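Long-range contact in putative flagellar protein FliS (Parabacteroides merdae ATCC 43184, PDB 4YOK), which is of unknown function, its name notwithstanding, and joins a prealbumin-like N-terminal domain to a second, probably E-set-like, beta domain: residues K130-A144 / A178-N190. Residues are numbered along the deposited sequence; the frame is centred on the assembly and turned at random.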
# COMPACT_ATOMS: atom_id res chain seq x y z
N LYS A 130 11.04 -8.14 -11.30
CA LYS A 130 10.93 -7.36 -12.52
C LYS A 130 9.71 -6.45 -12.43
O LYS A 130 8.69 -6.87 -11.88
CB LYS A 130 10.81 -8.27 -13.77
CG LYS A 130 12.02 -9.18 -14.04
CD LYS A 130 13.28 -8.41 -14.46
CE LYS A 130 14.49 -9.30 -14.63
NZ LYS A 130 14.50 -9.99 -15.95
N ILE A 131 9.79 -5.28 -13.05
CA ILE A 131 8.64 -4.34 -13.02
C ILE A 131 7.64 -4.71 -14.12
O ILE A 131 8.04 -4.86 -15.28
CB ILE A 131 9.09 -2.85 -13.16
CG1 ILE A 131 10.04 -2.42 -12.02
CG2 ILE A 131 7.86 -1.91 -13.27
CD1 ILE A 131 10.82 -1.16 -12.29
N SER A 132 6.36 -4.87 -13.76
CA SER A 132 5.28 -5.16 -14.71
C SER A 132 4.74 -3.83 -15.28
O SER A 132 4.70 -3.64 -16.50
CB SER A 132 4.16 -5.95 -14.01
OG SER A 132 3.05 -6.09 -14.88
N ARG A 133 4.42 -2.87 -14.39
CA ARG A 133 3.98 -1.56 -14.83
C ARG A 133 4.19 -0.51 -13.75
O ARG A 133 4.26 -0.84 -12.56
CB ARG A 133 2.50 -1.55 -15.30
CG ARG A 133 1.47 -1.91 -14.26
CD ARG A 133 0.09 -1.78 -14.86
NE ARG A 133 -0.95 -2.11 -13.89
CZ ARG A 133 -1.65 -3.24 -13.88
NH1 ARG A 133 -1.44 -4.16 -14.81
NH2 ARG A 133 -2.58 -3.44 -12.96
N VAL A 134 4.32 0.73 -14.20
CA VAL A 134 4.41 1.92 -13.37
C VAL A 134 3.16 2.76 -13.70
O VAL A 134 2.79 2.90 -14.87
CB VAL A 134 5.74 2.67 -13.61
CG1 VAL A 134 5.78 3.96 -12.82
CG2 VAL A 134 6.92 1.78 -13.23
N MSE A 135 2.51 3.29 -12.67
CA MSE A 135 1.26 4.03 -12.85
C MSE A 135 1.34 5.43 -12.26
O MSE A 135 1.81 5.61 -11.13
CB MSE A 135 0.08 3.27 -12.19
CG MSE A 135 -0.12 1.87 -12.75
SE MSE A 135 -1.39 0.89 -11.67
CE MSE A 135 -0.07 0.37 -10.23
N LEU A 136 0.89 6.41 -13.05
CA LEU A 136 0.77 7.82 -12.65
C LEU A 136 -0.70 8.03 -12.40
O LEU A 136 -1.52 7.72 -13.27
CB LEU A 136 1.33 8.75 -13.75
CG LEU A 136 2.78 9.22 -13.54
CD1 LEU A 136 3.75 8.06 -13.41
CD2 LEU A 136 3.20 10.22 -14.59
N LEU A 137 -1.06 8.46 -11.17
CA LEU A 137 -2.46 8.59 -10.76
C LEU A 137 -2.81 9.94 -10.20
O LEU A 137 -1.99 10.57 -9.51
CB LEU A 137 -2.76 7.54 -9.66
CG LEU A 137 -2.39 6.08 -9.96
CD1 LEU A 137 -2.29 5.25 -8.67
CD2 LEU A 137 -3.36 5.46 -10.95
N LEU A 138 -4.05 10.38 -10.47
CA LEU A 138 -4.63 11.58 -9.88
C LEU A 138 -6.00 11.22 -9.32
O LEU A 138 -6.70 10.38 -9.90
CB LEU A 138 -4.75 12.77 -10.86
CG LEU A 138 -3.44 13.37 -11.39
CD1 LEU A 138 -3.70 14.26 -12.62
CD2 LEU A 138 -2.71 14.18 -10.31
N SER A 139 -6.37 11.85 -8.21
CA SER A 139 -7.67 11.64 -7.60
C SER A 139 -8.24 12.96 -7.10
O SER A 139 -7.46 13.85 -6.74
CB SER A 139 -7.54 10.65 -6.43
OG SER A 139 -8.79 10.50 -5.77
N LYS A 140 -9.58 13.10 -7.06
CA LYS A 140 -10.29 14.24 -6.46
C LYS A 140 -10.31 14.13 -4.92
O LYS A 140 -10.78 15.07 -4.26
CB LYS A 140 -11.78 14.25 -6.90
CG LYS A 140 -12.05 14.70 -8.31
CD LYS A 140 -13.54 14.96 -8.52
CE LYS A 140 -14.39 13.71 -8.63
NZ LYS A 140 -15.68 13.98 -9.32
N THR A 141 -10.01 12.93 -4.39
CA THR A 141 -10.08 12.65 -2.95
C THR A 141 -8.74 12.19 -2.41
O THR A 141 -7.83 11.89 -3.18
CB THR A 141 -11.17 11.58 -2.62
OG1 THR A 141 -10.64 10.28 -2.86
CG2 THR A 141 -12.48 11.78 -3.40
N GLN A 142 -8.65 12.06 -1.06
CA GLN A 142 -7.44 11.59 -0.35
C GLN A 142 -7.10 10.15 -0.73
O GLN A 142 -6.00 9.70 -0.42
CB GLN A 142 -7.66 11.63 1.17
CG GLN A 142 -7.97 12.99 1.75
CD GLN A 142 -8.62 12.87 3.11
OE1 GLN A 142 -8.64 11.80 3.75
NE2 GLN A 142 -9.22 13.96 3.57
N PHE A 143 -8.06 9.42 -1.35
CA PHE A 143 -7.79 8.03 -1.77
C PHE A 143 -7.39 7.97 -3.24
O PHE A 143 -8.14 8.45 -4.10
CB PHE A 143 -9.04 7.14 -1.54
CG PHE A 143 -9.32 6.91 -0.07
CD1 PHE A 143 -8.64 5.93 0.65
CD2 PHE A 143 -10.26 7.69 0.60
CE1 PHE A 143 -8.90 5.73 2.00
CE2 PHE A 143 -10.51 7.50 1.96
CZ PHE A 143 -9.83 6.51 2.66
N ALA A 144 -6.22 7.39 -3.52
CA ALA A 144 -5.75 7.24 -4.91
C ALA A 144 -5.08 5.91 -5.05
O ALA A 144 -4.17 5.60 -4.28
CB ALA A 144 -4.79 8.37 -5.28
N ALA A 178 -11.97 19.54 -10.83
CA ALA A 178 -11.69 19.06 -9.47
C ALA A 178 -11.40 20.22 -8.48
O ALA A 178 -10.56 21.05 -8.76
CB ALA A 178 -10.51 18.10 -9.51
N LYS A 179 -12.09 20.25 -7.32
CA LYS A 179 -11.85 21.30 -6.31
C LYS A 179 -10.61 20.97 -5.49
O LYS A 179 -9.98 21.86 -4.93
CB LYS A 179 -13.06 21.53 -5.40
CG LYS A 179 -14.24 22.13 -6.15
CD LYS A 179 -15.37 22.49 -5.22
CE LYS A 179 -16.65 22.72 -5.98
NZ LYS A 179 -17.81 22.92 -5.07
N ALA A 180 -10.27 19.69 -5.40
CA ALA A 180 -9.07 19.20 -4.72
C ALA A 180 -8.44 18.19 -5.62
O ALA A 180 -9.16 17.47 -6.32
CB ALA A 180 -9.42 18.59 -3.37
N LEU A 181 -7.10 18.11 -5.63
CA LEU A 181 -6.42 17.16 -6.50
C LEU A 181 -5.27 16.51 -5.76
O LEU A 181 -4.44 17.20 -5.14
CB LEU A 181 -5.92 17.87 -7.79
CG LEU A 181 -5.48 16.98 -8.95
CD1 LEU A 181 -6.69 16.25 -9.59
CD2 LEU A 181 -4.71 17.79 -10.00
N TYR A 182 -5.21 15.18 -5.83
CA TYR A 182 -4.20 14.38 -5.14
C TYR A 182 -3.46 13.51 -6.14
O TYR A 182 -4.07 13.02 -7.09
CB TYR A 182 -4.86 13.50 -4.07
CG TYR A 182 -5.55 14.28 -2.97
CD1 TYR A 182 -6.83 14.81 -3.15
CD2 TYR A 182 -4.95 14.45 -1.72
CE1 TYR A 182 -7.47 15.50 -2.13
CE2 TYR A 182 -5.60 15.13 -0.69
CZ TYR A 182 -6.86 15.65 -0.90
OH TYR A 182 -7.52 16.32 0.11
N ALA A 183 -2.14 13.34 -5.97
CA ALA A 183 -1.33 12.55 -6.89
C ALA A 183 -0.70 11.38 -6.17
O ALA A 183 -0.47 11.43 -4.96
CB ALA A 183 -0.25 13.42 -7.53
N ARG A 184 -0.37 10.34 -6.94
CA ARG A 184 0.30 9.16 -6.41
C ARG A 184 0.98 8.42 -7.55
O ARG A 184 0.54 8.50 -8.71
CB ARG A 184 -0.71 8.22 -5.69
CG ARG A 184 -0.08 7.40 -4.56
CD ARG A 184 -1.12 6.48 -3.91
NE ARG A 184 -0.69 5.95 -2.60
CZ ARG A 184 -1.28 4.94 -1.97
NH1 ARG A 184 -2.33 4.33 -2.50
NH2 ARG A 184 -0.80 4.51 -0.80
N VAL A 185 2.02 7.64 -7.23
CA VAL A 185 2.62 6.78 -8.25
C VAL A 185 2.58 5.35 -7.71
O VAL A 185 2.61 5.15 -6.48
CB VAL A 185 4.01 7.19 -8.77
CG1 VAL A 185 3.93 8.50 -9.58
CG2 VAL A 185 5.04 7.30 -7.64
N GLY A 186 2.50 4.38 -8.61
CA GLY A 186 2.47 2.97 -8.24
C GLY A 186 3.44 2.14 -9.06
O GLY A 186 3.74 2.49 -10.20
N VAL A 187 3.97 1.06 -8.47
CA VAL A 187 4.88 0.12 -9.12
C VAL A 187 4.39 -1.29 -8.81
O VAL A 187 4.29 -1.69 -7.64
CB VAL A 187 6.38 0.32 -8.73
CG1 VAL A 187 7.25 -0.78 -9.34
CG2 VAL A 187 6.88 1.70 -9.15
N LEU A 188 4.04 -2.02 -9.86
CA LEU A 188 3.59 -3.41 -9.79
C LEU A 188 4.70 -4.32 -10.31
O LEU A 188 5.21 -4.11 -11.40
CB LEU A 188 2.31 -3.59 -10.63
CG LEU A 188 1.75 -5.02 -10.71
CD1 LEU A 188 1.10 -5.43 -9.37
CD2 LEU A 188 0.73 -5.13 -11.85
N ALA A 189 5.05 -5.34 -9.53
CA ALA A 189 6.05 -6.36 -9.85
C ALA A 189 5.42 -7.49 -10.65
O ALA A 189 4.26 -7.84 -10.40
CB ALA A 189 6.63 -6.91 -8.56
N ASN A 190 6.19 -8.10 -11.58
CA ASN A 190 5.77 -9.32 -12.29
C ASN A 190 5.40 -10.38 -11.25
O ASN A 190 6.16 -10.60 -10.29
CB ASN A 190 6.95 -9.87 -13.16
CG ASN A 190 7.08 -9.25 -14.52
OD1 ASN A 190 6.39 -8.31 -14.86
ND2 ASN A 190 7.98 -9.79 -15.33
O HOH W 1 8.82 -10.05 -10.21
O HOH W 2 -8.74 16.79 3.03
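The ring of Tyr182 lies flat against the backbone of Thr141 and Gln142, in the loop that follows its partner strand. The CA of Gln142 sits over the ring face, 3.9 Å from the Tyr182 centroid and 7° off the normal, a CH-pi contact. Gln142 CG runs on beside the phenol, 3.7 Å from Tyr182 OH, and a water links that hydroxyl to Gln142 NE2. Two successive ST turns shape this loop. Ser139 OG accepts from Thr141 N, and Thr141 OG1 from Phe143 N. The loop then returns to Arg184. The extended side chain of Arg184, with CG opposite the backbone N (chi1 -151°), carries NH1 to Ala144 O, a hydrogen bond of 2.9 Å. Ser198 O and Leu25 O take NE and NH2, tying Arg184 to strand 196-202 and to the N-terminal part of the chain. The buried guanidinium is thus held through all three nitrogens.

Strands 131-139 and 182-189 pair antiparallel. At one end a classic beta bulge sets Ser132 and Arg133 against Leu188. Leu188 O accepts from Ser132 N at 2.7 Å and more weakly from Arg133 N at 3.3 Å. Leu188 CD2 covers the centre of one face of the Arg133 guanidinium, 3.7 Å from CZ. In mid-strand the CE methyl of Met135, a selenomethionine, rests 4.1 Å from Gly186 CA, over backbone bare of a side chain. On the other face of the sheet, Val134 packs on Val187, Leu136 on Val185, and Leu138 on Ala183 and Leu181.

Strands 131-139 and 182-189 form the central pair of a four-stranded antiparallel sheet. Strand 151-155 flanks 131-139, and strand 196-202 flanks 182-189. The face with Val185, Val187 and Leu138 packs against strand 102-111.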